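Local coordinates for regulatory protein SdiA (Escherichia coli, PDB 4LFU), which activates transcription of the ftsQAZ cell-division genes and, as a LuxR-type quorum-sensing receptor, binds autoinducers made by other bacteria, at residues 25-30 with 163-168; 40-45 with 60-65; 118-123 with 132-137. One frame throughout, in Å; residues are numbered along the deposited sequence.

Contact 1 of 3, residues 25-30 with 163-168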
loop_
_atom_site.group_PDB
_atom_site.type_symbol
_atom_site.label_atom_id
_atom_site.label_comp_id
_atom_site.label_asym_id
_atom_site.label_seq_id
_atom_site.Cartn_x
_atom_site.Cartn_y
_atom_site.Cartn_z
ATOM N N GLU A 25 -15.791 -12.865 -15.140
ATOM C CA GLU A 25 -16.604 -13.150 -13.950
ATOM C C GLU A 25 -16.457 -12.051 -12.913
ATOM O O GLU A 25 -17.411 -11.737 -12.195
ATOM C CB GLU A 25 -16.188 -14.467 -13.291
ATOM C CG GLU A 25 -16.626 -15.765 -13.963
ATOM C CD GLU A 25 -16.062 -16.984 -13.208
ATOM O OE1 GLU A 25 -16.567 -17.307 -12.104
ATOM O OE2 GLU A 25 -15.092 -17.593 -13.695
ATOM N N VAL A 26 -15.246 -11.502 -12.809
ATOM C CA VAL A 26 -14.960 -10.369 -11.914
ATOM C C VAL A 26 -15.706 -9.116 -12.407
ATOM O O VAL A 26 -16.433 -8.472 -11.633
ATOM C CB VAL A 26 -13.413 -10.085 -11.807
ATOM C CG1 VAL A 26 -13.149 -8.898 -10.952
ATOM C CG2 VAL A 26 -12.653 -11.293 -11.264
ATOM N N TYR A 27 -15.544 -8.797 -13.696
ATOM C CA TYR A 27 -16.199 -7.628 -14.293
ATOM C C TYR A 27 -17.714 -7.719 -14.273
ATOM O O TYR A 27 -18.388 -6.749 -13.938
ATOM C CB TYR A 27 -15.688 -7.348 -15.699
ATOM C CG TYR A 27 -14.215 -7.068 -15.737
ATOM C CD1 TYR A 27 -13.637 -6.139 -14.875
ATOM C CD2 TYR A 27 -13.400 -7.713 -16.641
ATOM C CE1 TYR A 27 -12.259 -5.877 -14.914
ATOM C CE2 TYR A 27 -12.039 -7.466 -16.688
ATOM C CZ TYR A 27 -11.475 -6.550 -15.822
ATOM O OH TYR A 27 -10.111 -6.304 -15.882
ATOM N N HIS A 28 -18.240 -8.899 -14.571
ATOM C CA HIS A 28 -19.683 -9.109 -14.548
ATOM C C HIS A 28 -20.282 -8.898 -13.156
ATOM O O HIS A 28 -21.355 -8.303 -13.026
ATOM C CB HIS A 28 -20.051 -10.496 -15.105
ATOM C CG HIS A 28 -21.525 -10.755 -15.107
ATOM N ND1 HIS A 28 -22.143 -11.543 -14.155
ATOM C CD2 HIS A 28 -22.510 -10.292 -15.916
ATOM C CE1 HIS A 28 -23.446 -11.564 -14.389
ATOM N NE2 HIS A 28 -23.693 -10.813 -15.451
ATOM N N GLU A 29 -19.586 -9.379 -12.124
ATOM C CA GLU A 29 -20.010 -9.200 -10.734
ATOM C C GLU A 29 -19.980 -7.739 -10.298
ATOM O O GLU A 29 -20.864 -7.303 -9.564
ATOM C CB GLU A 29 -19.166 -10.070 -9.790
ATOM C CG GLU A 29 -19.644 -10.123 -8.317
ATOM C CD GLU A 29 -21.101 -10.576 -8.164
ATOM O OE1 GLU A 29 -21.510 -11.538 -8.859
ATOM O OE2 GLU A 29 -21.842 -9.973 -7.348
ATOM N N ILE A 30 -18.969 -6.982 -10.741
ATOM C CA ILE A 30 -18.901 -5.542 -10.447
ATOM C C ILE A 30 -20.055 -4.803 -11.115
ATOM O O ILE A 30 -20.690 -3.962 -10.479
ATOM C CB ILE A 30 -17.573 -4.889 -10.871
ATOM C CG1 ILE A 30 -16.433 -5.349 -9.953
ATOM C CG2 ILE A 30 -17.710 -3.349 -10.886
ATOM C CD1 ILE A 30 -15.048 -5.154 -10.577
ATOM N N MET A 163 -7.888 -7.991 -6.089
ATOM C CA MET A 163 -7.183 -9.191 -5.562
ATOM C C MET A 163 -7.449 -10.440 -6.406
ATOM O O MET A 163 -6.503 -11.172 -6.743
ATOM C CB MET A 163 -7.484 -9.442 -4.080
ATOM C CG MET A 163 -6.899 -8.371 -3.115
ATOM S SD MET A 163 -5.147 -7.922 -3.328
ATOM C CE MET A 163 -4.347 -9.508 -3.050
ATOM N N ALA A 164 -8.717 -10.662 -6.789
ATOM C CA ALA A 164 -9.044 -11.707 -7.762
ATOM C C ALA A 164 -8.258 -11.533 -9.053
ATOM O O ALA A 164 -7.625 -12.470 -9.531
ATOM C CB ALA A 164 -10.540 -11.739 -8.052
ATOM N N LEU A 165 -8.279 -10.337 -9.628
ATOM C CA LEU A 165 -7.541 -10.099 -10.879
ATOM C C LEU A 165 -6.022 -10.259 -10.748
ATOM O O LEU A 165 -5.358 -10.592 -11.714
ATOM C CB LEU A 165 -7.900 -8.727 -11.486
ATOM C CG LEU A 165 -9.344 -8.556 -11.986
ATOM C CD1 LEU A 165 -9.752 -7.089 -11.987
ATOM C CD2 LEU A 165 -9.525 -9.163 -13.359
ATOM N N MET A 166 -5.480 -9.986 -9.560
ATOM C CA MET A 166 -4.067 -10.241 -9.279
ATOM C C MET A 166 -3.782 -11.738 -9.241
ATOM O O MET A 166 -2.811 -12.188 -9.843
ATOM C CB MET A 166 -3.615 -9.575 -7.976
ATOM C CG MET A 166 -3.087 -8.149 -8.179
ATOM S SD MET A 166 -2.405 -7.419 -6.679
ATOM C CE MET A 166 -0.680 -7.885 -6.803
ATOM N N ARG A 167 -4.645 -12.489 -8.551
ATOM C CA ARG A 167 -4.590 -13.957 -8.511
ATOM C C ARG A 167 -4.663 -14.580 -9.906
ATOM O O ARG A 167 -3.954 -15.531 -10.182
ATOM C CB ARG A 167 -5.715 -14.517 -7.622
ATOM C CG ARG A 167 -5.991 -16.004 -7.834
ATOM C CD ARG A 167 -6.909 -16.580 -6.747
ATOM N NE ARG A 167 -8.266 -16.031 -6.788
ATOM C CZ ARG A 167 -9.179 -16.341 -7.710
ATOM N NH1 ARG A 167 -8.885 -17.193 -8.681
ATOM N NH2 ARG A 167 -10.385 -15.789 -7.662
ATOM N N LEU A 168 -5.505 -14.010 -10.770
ATOM C CA LEU A 168 -5.700 -14.458 -12.151
ATOM C C LEU A 168 -4.659 -13.880 -13.096
ATOM O O LEU A 168 -4.819 -13.947 -14.316
ATOM C CB LEU A 168 -7.111 -14.097 -12.641
ATOM C CG LEU A 168 -8.295 -14.678 -11.847
ATOM C CD1 LEU A 168 -9.639 -14.111 -12.272
ATOM C CD2 LEU A 168 -8.329 -16.185 -11.972
#
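V26 and L165 meet where helix 23-36 runs almost antiparallel to the C-terminal end of helix 147-167, and the contact is made by van der Waals packing, with no hydrogen bond crossing it. The short axes stay 10.8 Å apart at an angle of 170°, so side chains rather than backbones bridge the gap, and only 189 Å² is buried. The aliphatic part centres on V26, whose two methyls go to different partners. CG1, anti to the backbone N (chi1 177°), rests against L165, with L165 CG 4.0 Å from V26 CG1. The other methyl faces the smallest side chain of the interface, V26 CG2 lying 3.9 Å from A164 CB, and at its margin L168 CD1 approaches V26 CG2 to 4.2 Å.

The aromatic part is made by Y27. Its phenol crosses the L165 side chain at about a right angle, and both leucine methyls take part: L165 CD1 is 4.0 Å from Y27 CE1, while L165 CD2 lies 3.9 Å from Y27 OH. Consecutive residues V26 and Y27 thus pack on adjoining sides of the L165 side chain.

The two helices lie together on one side of the sheet of the autoinducer-binding domain. V26 also touches F17 of helix 6-19, whereas Y27 and L165 reach Y42 and L44, respectively, on strand 41-47.

Contact 2 of 3, residues 40-45 with 60-65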
loop_
_atom_site.group_PDB
_atom_site.type_symbol
_atom_site.label_atom_id
_atom_site.label_comp_id
_atom_site.label_asym_id
_atom_site.label_seq_id
_atom_site.Cartn_x
_atom_site.Cartn_y
_atom_site.Cartn_z
ATOM N N ASP A 40 -25.507 3.102 -13.133
ATOM C CA ASP A 40 -25.590 2.730 -14.541
ATOM C C ASP A 40 -24.264 2.183 -15.022
ATOM O O ASP A 40 -24.213 1.214 -15.784
ATOM C CB ASP A 40 -25.977 3.950 -15.382
ATOM C CG ASP A 40 -27.366 4.443 -15.068
ATOM O OD1 ASP A 40 -28.275 3.607 -14.887
ATOM O OD2 ASP A 40 -27.559 5.662 -14.986
ATOM N N TYR A 41 -23.182 2.802 -14.571
ATOM C CA TYR A 41 -21.880 2.445 -15.074
ATOM C C TYR A 41 -20.857 2.215 -13.970
ATOM O O TYR A 41 -21.000 2.713 -12.874
ATOM C CB TYR A 41 -21.372 3.528 -16.018
ATOM C CG TYR A 41 -22.271 3.846 -17.201
ATOM C CD1 TYR A 41 -22.328 3.005 -18.305
ATOM C CD2 TYR A 41 -23.033 5.010 -17.224
ATOM C CE1 TYR A 41 -23.136 3.307 -19.410
ATOM C CE2 TYR A 41 -23.860 5.315 -18.320
ATOM C CZ TYR A 41 -23.889 4.470 -19.403
ATOM O OH TYR A 41 -24.671 4.774 -20.475
ATOM N N TYR A 42 -19.821 1.457 -14.297
ATOM C CA TYR A 42 -18.634 1.323 -13.459
ATOM C C TYR A 42 -17.427 1.492 -14.371
ATOM O O TYR A 42 -17.532 1.350 -15.596
ATOM C CB TYR A 42 -18.587 -0.057 -12.794
ATOM C CG TYR A 42 -18.191 -1.168 -13.758
ATOM C CD1 TYR A 42 -19.156 -1.791 -14.549
ATOM C CD2 TYR A 42 -16.852 -1.589 -13.883
ATOM C CE1 TYR A 42 -18.821 -2.765 -15.447
ATOM C CE2 TYR A 42 -16.499 -2.596 -14.782
ATOM C CZ TYR A 42 -17.503 -3.176 -15.555
ATOM O OH TYR A 42 -17.230 -4.172 -16.472
ATOM N N SER A 43 -16.295 1.835 -13.770
ATOM C CA SER A 43 -15.014 1.740 -14.419
ATOM C C SER A 43 -13.980 1.277 -13.385
ATOM O O SER A 43 -13.998 1.707 -12.248
ATOM C CB SER A 43 -14.616 3.071 -15.069
ATOM O OG SER A 43 -14.359 4.074 -14.108
ATOM N N LEU A 44 -13.086 0.385 -13.789
ATOM C CA LEU A 44 -12.026 -0.062 -12.910
ATOM C C LEU A 44 -10.729 0.373 -13.589
ATOM O O LEU A 44 -10.438 -0.102 -14.687
ATOM C CB LEU A 44 -12.109 -1.586 -12.746
ATOM C CG LEU A 44 -11.891 -2.280 -11.387
ATOM C CD1 LEU A 44 -11.080 -3.622 -11.584
ATOM C CD2 LEU A 44 -11.236 -1.410 -10.293
ATOM N N CYS A 45 -10.016 1.327 -12.968
ATOM C CA CYS A 45 -8.744 1.906 -13.474
ATOM C C CYS A 45 -7.604 1.666 -12.506
ATOM O O CYS A 45 -7.758 1.835 -11.303
ATOM C CB CYS A 45 -8.822 3.424 -13.656
ATOM S SG CYS A 45 -10.128 3.986 -14.736
ATOM N N TYR A 60 -10.978 -1.051 -17.218
ATOM C CA TYR A 60 -12.071 -1.829 -17.761
ATOM C C TYR A 60 -13.371 -1.209 -17.322
ATOM O O TYR A 60 -13.600 -0.949 -16.132
ATOM C CB TYR A 60 -12.010 -3.283 -17.292
ATOM C CG TYR A 60 -12.716 -4.237 -18.228
ATOM C CD1 TYR A 60 -12.024 -4.853 -19.279
ATOM C CD2 TYR A 60 -14.068 -4.521 -18.069
ATOM C CE1 TYR A 60 -12.662 -5.724 -20.134
ATOM C CE2 TYR A 60 -14.721 -5.399 -18.920
ATOM C CZ TYR A 60 -14.019 -5.995 -19.945
ATOM O OH TYR A 60 -14.672 -6.860 -20.803
ATOM N N THR A 61 -14.249 -0.992 -18.291
ATOM C CA THR A 61 -15.438 -0.216 -18.035
ATOM C C THR A 61 -16.597 -0.754 -18.860
ATOM O O THR A 61 -16.371 -1.455 -19.859
ATOM C CB THR A 61 -15.143 1.307 -18.288
ATOM O OG1 THR A 61 -16.251 2.088 -17.837
ATOM C CG2 THR A 61 -14.897 1.597 -19.739
ATOM N N ASN A 62 -17.833 -0.460 -18.441
ATOM C CA ASN A 62 -18.988 -0.656 -19.339
ATOM C C ASN A 62 -19.561 0.654 -19.931
ATOM O O ASN A 62 -20.655 0.668 -20.483
ATOM C CB ASN A 62 -20.091 -1.489 -18.687
ATOM C CG ASN A 62 -20.749 -0.781 -17.521
ATOM O OD1 ASN A 62 -21.795 -1.206 -17.036
ATOM N ND2 ASN A 62 -20.140 0.286 -17.058
ATOM N N TYR A 63 -18.812 1.744 -19.808
ATOM C CA TYR A 63 -19.141 2.979 -20.502
ATOM C C TYR A 63 -19.180 2.746 -22.006
ATOM O O TYR A 63 -18.390 1.935 -22.542
ATOM C CB TYR A 63 -18.105 4.047 -20.223
ATOM C CG TYR A 63 -18.235 4.761 -18.895
ATOM C CD1 TYR A 63 -17.174 4.760 -17.985
ATOM C CD2 TYR A 63 -19.392 5.461 -18.560
ATOM C CE1 TYR A 63 -17.264 5.437 -16.768
ATOM C CE2 TYR A 63 -19.494 6.136 -17.362
ATOM C CZ TYR A 63 -18.424 6.108 -16.460
ATOM O OH TYR A 63 -18.515 6.759 -15.257
ATOM N N PRO A 64 -20.089 3.460 -22.710
ATOM C CA PRO A 64 -20.109 3.281 -24.171
ATOM C C PRO A 64 -18.714 3.562 -24.737
ATOM O O PRO A 64 -17.984 4.432 -24.222
ATOM C CB PRO A 64 -21.125 4.324 -24.647
ATOM C CG PRO A 64 -22.020 4.563 -23.455
ATOM C CD PRO A 64 -21.093 4.434 -22.246
ATOM N N GLU A 65 -18.337 2.798 -25.754
ATOM C CA GLU A 65 -17.060 2.995 -26.449
ATOM C C GLU A 65 -16.795 4.418 -26.942
ATOM O O GLU A 65 -15.659 4.861 -26.942
ATOM C CB GLU A 65 -16.898 2.001 -27.608
ATOM C CG GLU A 65 -15.412 1.782 -27.957
ATOM C CD GLU A 65 -15.184 0.867 -29.159
ATOM O OE1 GLU A 65 -16.017 -0.046 -29.394
ATOM O OE2 GLU A 65 -14.169 1.075 -29.875
#
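Y41 overlaps Y63 mainly through CB and CG, the two rings being near parallel (planes 29° apart) but slid apart, with centroids separated by 5.0 Å. The pair sits at the open end of the β hairpin made by strands 41-47 and 57-61, at one margin of the antiparallel sheet of the autoinducer-binding domain. Y63 CD2 stands over the rim of the Y41 ring, and Y41 CB in turn covers a face of the Y63 ring, 3.5 Å from Y63 CE2. Y41 CG, anti to its carbonyl carbon (chi1 -57°), lies 3.6 Å from Y63 CD2. Farther out on the same ring, Y41 CE1 is 3.7 Å from P64 CD, the two side chains crossing at about a right angle.

The Y42 side chain leaves the sheet on the opposite side, and its ring takes N62 N over one face, toward the rim. Its hydroxyl arrives in the plane of the Y60 ring, at the edge, with Y42 OH 3.6 Å from Y60 CD2. Helix 23-36 covers this side through Y27, which stacks on Y60.

Pairing is regular at L44 and Y60, where both backbone hydrogen bonds form, and S43 with T61 is the adjoining non-hydrogen-bonded pair. Beyond T61 the strands part, and N62 N makes only a weak bond to Y42 O. On the other flank of strand 41-47, D40 and Y41 both face S136 in a classic β bulge. Y63 lies close to a bound tetraethylene glycol, consistent with a ligand pocket on its side of the sheet, and its OH is hydrogen-bonded to S136 OG. In the L44-Y60 pair, L44 N donates to Y60 O over 2.7 Å with an N-H...O angle of 163°.

Contact 3 of 3, residues 118-123 with 132-137; sequences GVTQYL and FLSFSR
This buried contact is the pairing of two inner strands, 117-124 and 130-137, which form a β hairpin in the five-stranded antiparallel sheet of the autoinducer-binding domain. V119 and Q121 are matched with F135 and L133 in hydrogen-bonded pairs, each closed by two backbone bonds. Those of Q121 and L133 are the straighter: Q121 N reaches L133 O at 2.8 Å with an N-H...O angle of 169°. Between them T120 faces S134 in a non-hydrogen-bonded pair, and the carbonyls also receive CA-H contacts, as at S134 CA, 3.2 Å from V119 O.

One face carries V119, Q121, L133 and F135 and is covered by helices 23-36 and 147-167. V119 and F135 lie side by side, with V119 CG1 placed 3.9 Å from F135 CB. Q121 CG is anti to the backbone N (chi1 -174°), and a bend at chi2 then carries the amide away from strand 130-137; Q121 OE1 is hydrogen-bonded to H92 ND1.

The other face carries T120, Y122, F132, S134 and S136. Y122 and F132 point the same way, their rings nearly parallel but slid apart, and the closest approach is Y122 CB to F132 CD1 at 3.5 Å. T120 CG2 comes up to the edge of the F132 ring. Nearby, S134 lies close to a bound tetraethylene glycol, which may mark the ligand pocket. G118, with no side chain, lets the strands come close: its CA is 3.0 Å from F135 O, where a CB would collide with that oxygen. Two buried hydroxyls meet across the strands, T120 OG1, which has a second hydrogen-bond partner in W95 NE1, and S134 OG forming a hydrogen bond of 2.8 Å in which either could donate.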
loop_
_atom_site.group_PDB
_atom_site.type_symbol
_atom_site.label_atom_id
_atom_site.label_comp_id
_atom_site.label_asym_id
_atom_site.label_seq_id
_atom_site.Cartn_x
_atom_site.Cartn_y
_atom_site.Cartn_z
ATOM N N GLY A 118 -22.039 10.171 -9.254
ATOM C CA GLY A 118 -21.169 9.006 -9.123
ATOM C C GLY A 118 -20.360 9.004 -7.848
ATOM O O GLY A 118 -20.463 9.900 -7.033
ATOM N N VAL A 119 -19.525 7.991 -7.702
ATOM C CA VAL A 119 -18.759 7.783 -6.496
ATOM C C VAL A 119 -17.482 7.001 -6.863
ATOM O O VAL A 119 -17.499 6.179 -7.770
ATOM C CB VAL A 119 -19.635 7.035 -5.459
ATOM C CG1 VAL A 119 -20.076 5.672 -5.993
ATOM C CG2 VAL A 119 -18.928 6.916 -4.105
ATOM N N THR A 120 -16.376 7.260 -6.190
ATOM C CA THR A 120 -15.172 6.455 -6.436
ATOM C C THR A 120 -14.603 5.888 -5.127
ATOM O O THR A 120 -14.594 6.557 -4.093
ATOM C CB THR A 120 -14.104 7.255 -7.222
ATOM O OG1 THR A 120 -14.730 7.841 -8.362
ATOM C CG2 THR A 120 -12.945 6.363 -7.705
ATOM N N GLN A 121 -14.173 4.636 -5.175
ATOM C CA GLN A 121 -13.430 4.045 -4.076
ATOM C C GLN A 121 -12.037 3.668 -4.576
ATOM O O GLN A 121 -11.898 3.177 -5.674
ATOM C CB GLN A 121 -14.138 2.813 -3.532
ATOM C CG GLN A 121 -13.470 2.256 -2.283
ATOM C CD GLN A 121 -13.939 2.921 -1.012
ATOM O OE1 GLN A 121 -15.016 3.521 -0.959
ATOM N NE2 GLN A 121 -13.133 2.808 0.034
ATOM N N TYR A 122 -11.007 3.895 -3.764
ATOM C CA TYR A 122 -9.669 3.468 -4.161
ATOM C C TYR A 122 -8.870 2.664 -3.121
ATOM O O TYR A 122 -9.148 2.720 -1.904
ATOM C CB TYR A 122 -8.854 4.635 -4.725
ATOM C CG TYR A 122 -7.841 5.227 -3.791
ATOM C CD1 TYR A 122 -6.471 4.937 -3.918
ATOM C CD2 TYR A 122 -8.239 6.103 -2.808
ATOM C CE1 TYR A 122 -5.533 5.490 -3.024
ATOM C CE2 TYR A 122 -7.342 6.649 -1.933
ATOM C CZ TYR A 122 -5.998 6.352 -2.040
ATOM O OH TYR A 122 -5.153 6.968 -1.145
ATOM N N LEU A 123 -7.897 1.907 -3.642
ATOM C CA LEU A 123 -6.980 1.103 -2.861
ATOM C C LEU A 123 -5.604 1.021 -3.517
ATOM O O LEU A 123 -5.483 0.814 -4.746
ATOM C CB LEU A 123 -7.512 -0.335 -2.722
ATOM C CG LEU A 123 -6.685 -1.220 -1.778
ATOM C CD1 LEU A 123 -6.782 -0.693 -0.356
ATOM C CD2 LEU A 123 -7.093 -2.683 -1.836
ATOM N N PHE A 132 -8.750 2.117 -8.745
ATOM C CA PHE A 132 -9.897 3.013 -8.551
ATOM C C PHE A 132 -11.163 2.343 -9.086
ATOM O O PHE A 132 -11.228 1.960 -10.253
ATOM C CB PHE A 132 -9.675 4.327 -9.303
ATOM C CG PHE A 132 -8.482 5.123 -8.819
ATOM C CD1 PHE A 132 -8.648 6.140 -7.887
ATOM C CD2 PHE A 132 -7.193 4.859 -9.306
ATOM C CE1 PHE A 132 -7.558 6.850 -7.423
ATOM C CE2 PHE A 132 -6.082 5.604 -8.870
ATOM C CZ PHE A 132 -6.264 6.584 -7.931
ATOM N N LEU A 133 -12.177 2.215 -8.243
ATOM C CA LEU A 133 -13.470 1.721 -8.701
ATOM C C LEU A 133 -14.505 2.852 -8.654
ATOM O O LEU A 133 -14.791 3.383 -7.594
ATOM C CB LEU A 133 -13.930 0.534 -7.846
ATOM C CG LEU A 133 -15.330 -0.029 -8.166
ATOM C CD1 LEU A 133 -15.392 -0.658 -9.554
ATOM C CD2 LEU A 133 -15.716 -1.020 -7.087
ATOM N N SER A 134 -15.051 3.210 -9.808
ATOM C CA SER A 134 -16.053 4.274 -9.918
ATOM C C SER A 134 -17.383 3.695 -10.301
ATOM O O SER A 134 -17.438 2.800 -11.121
ATOM C CB SER A 134 -15.661 5.244 -11.003
ATOM O OG SER A 134 -14.646 6.101 -10.557
ATOM N N PHE A 135 -18.447 4.187 -9.680
ATOM C CA PHE A 135 -19.819 3.950 -10.155
ATOM C C PHE A 135 -20.411 5.282 -10.596
ATOM O O PHE A 135 -20.155 6.309 -9.983
ATOM C CB PHE A 135 -20.711 3.377 -9.050
ATOM C CG PHE A 135 -20.352 1.969 -8.611
ATOM C CD1 PHE A 135 -19.749 1.067 -9.485
ATOM C CD2 PHE A 135 -20.656 1.542 -7.322
ATOM C CE1 PHE A 135 -19.430 -0.221 -9.078
ATOM C CE2 PHE A 135 -20.360 0.239 -6.918
ATOM C CZ PHE A 135 -19.743 -0.636 -7.804
ATOM N N SER A 136 -21.201 5.276 -11.661
ATOM C CA SER A 136 -21.847 6.513 -12.100
ATOM C C SER A 136 -23.276 6.290 -12.563
ATOM O O SER A 136 -23.665 5.195 -12.880
ATOM C CB SER A 136 -21.028 7.239 -13.175
ATOM O OG SER A 136 -20.938 6.464 -14.345
ATOM N N ARG A 137 -24.034 7.366 -12.604
ATOM C CA ARG A 137 -25.454 7.320 -12.831
ATOM C C ARG A 137 -25.871 8.538 -13.660
ATOM O O ARG A 137 -25.353 9.665 -13.468
ATOM C CB ARG A 137 -26.152 7.336 -11.472
ATOM C CG ARG A 137 -27.587 6.960 -11.509
ATOM C CD ARG A 137 -28.062 6.517 -10.144
ATOM N NE ARG A 137 -27.780 7.483 -9.099
ATOM C CZ ARG A 137 -27.514 7.155 -7.836
ATOM N NH1 ARG A 137 -27.270 8.109 -6.943
ATOM N NH2 ARG A 137 -27.481 5.876 -7.460
#

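All three contacts belong to the autoinducer-binding domain. Contact 1 closes the longest loop in sequence, and contacts 2 and 3 are nested inside it one after the other. The centres of contacts 2 and 3 are about 10 Å apart, since strands 41-47 and 130-137 are neighbours in one sheet, joined at C45 O and F132 N. Contact 1, its centre about 14 Å from that of contact 2 and 16 Å from that of contact 3, joins helices 23-36 and 147-167 on one face of that sheet. I30 connects the layers, touching Y42, L133 and F135. On the other face, Y63 and S134 approach a bound tetraethylene glycol, probably on the ligand-binding side.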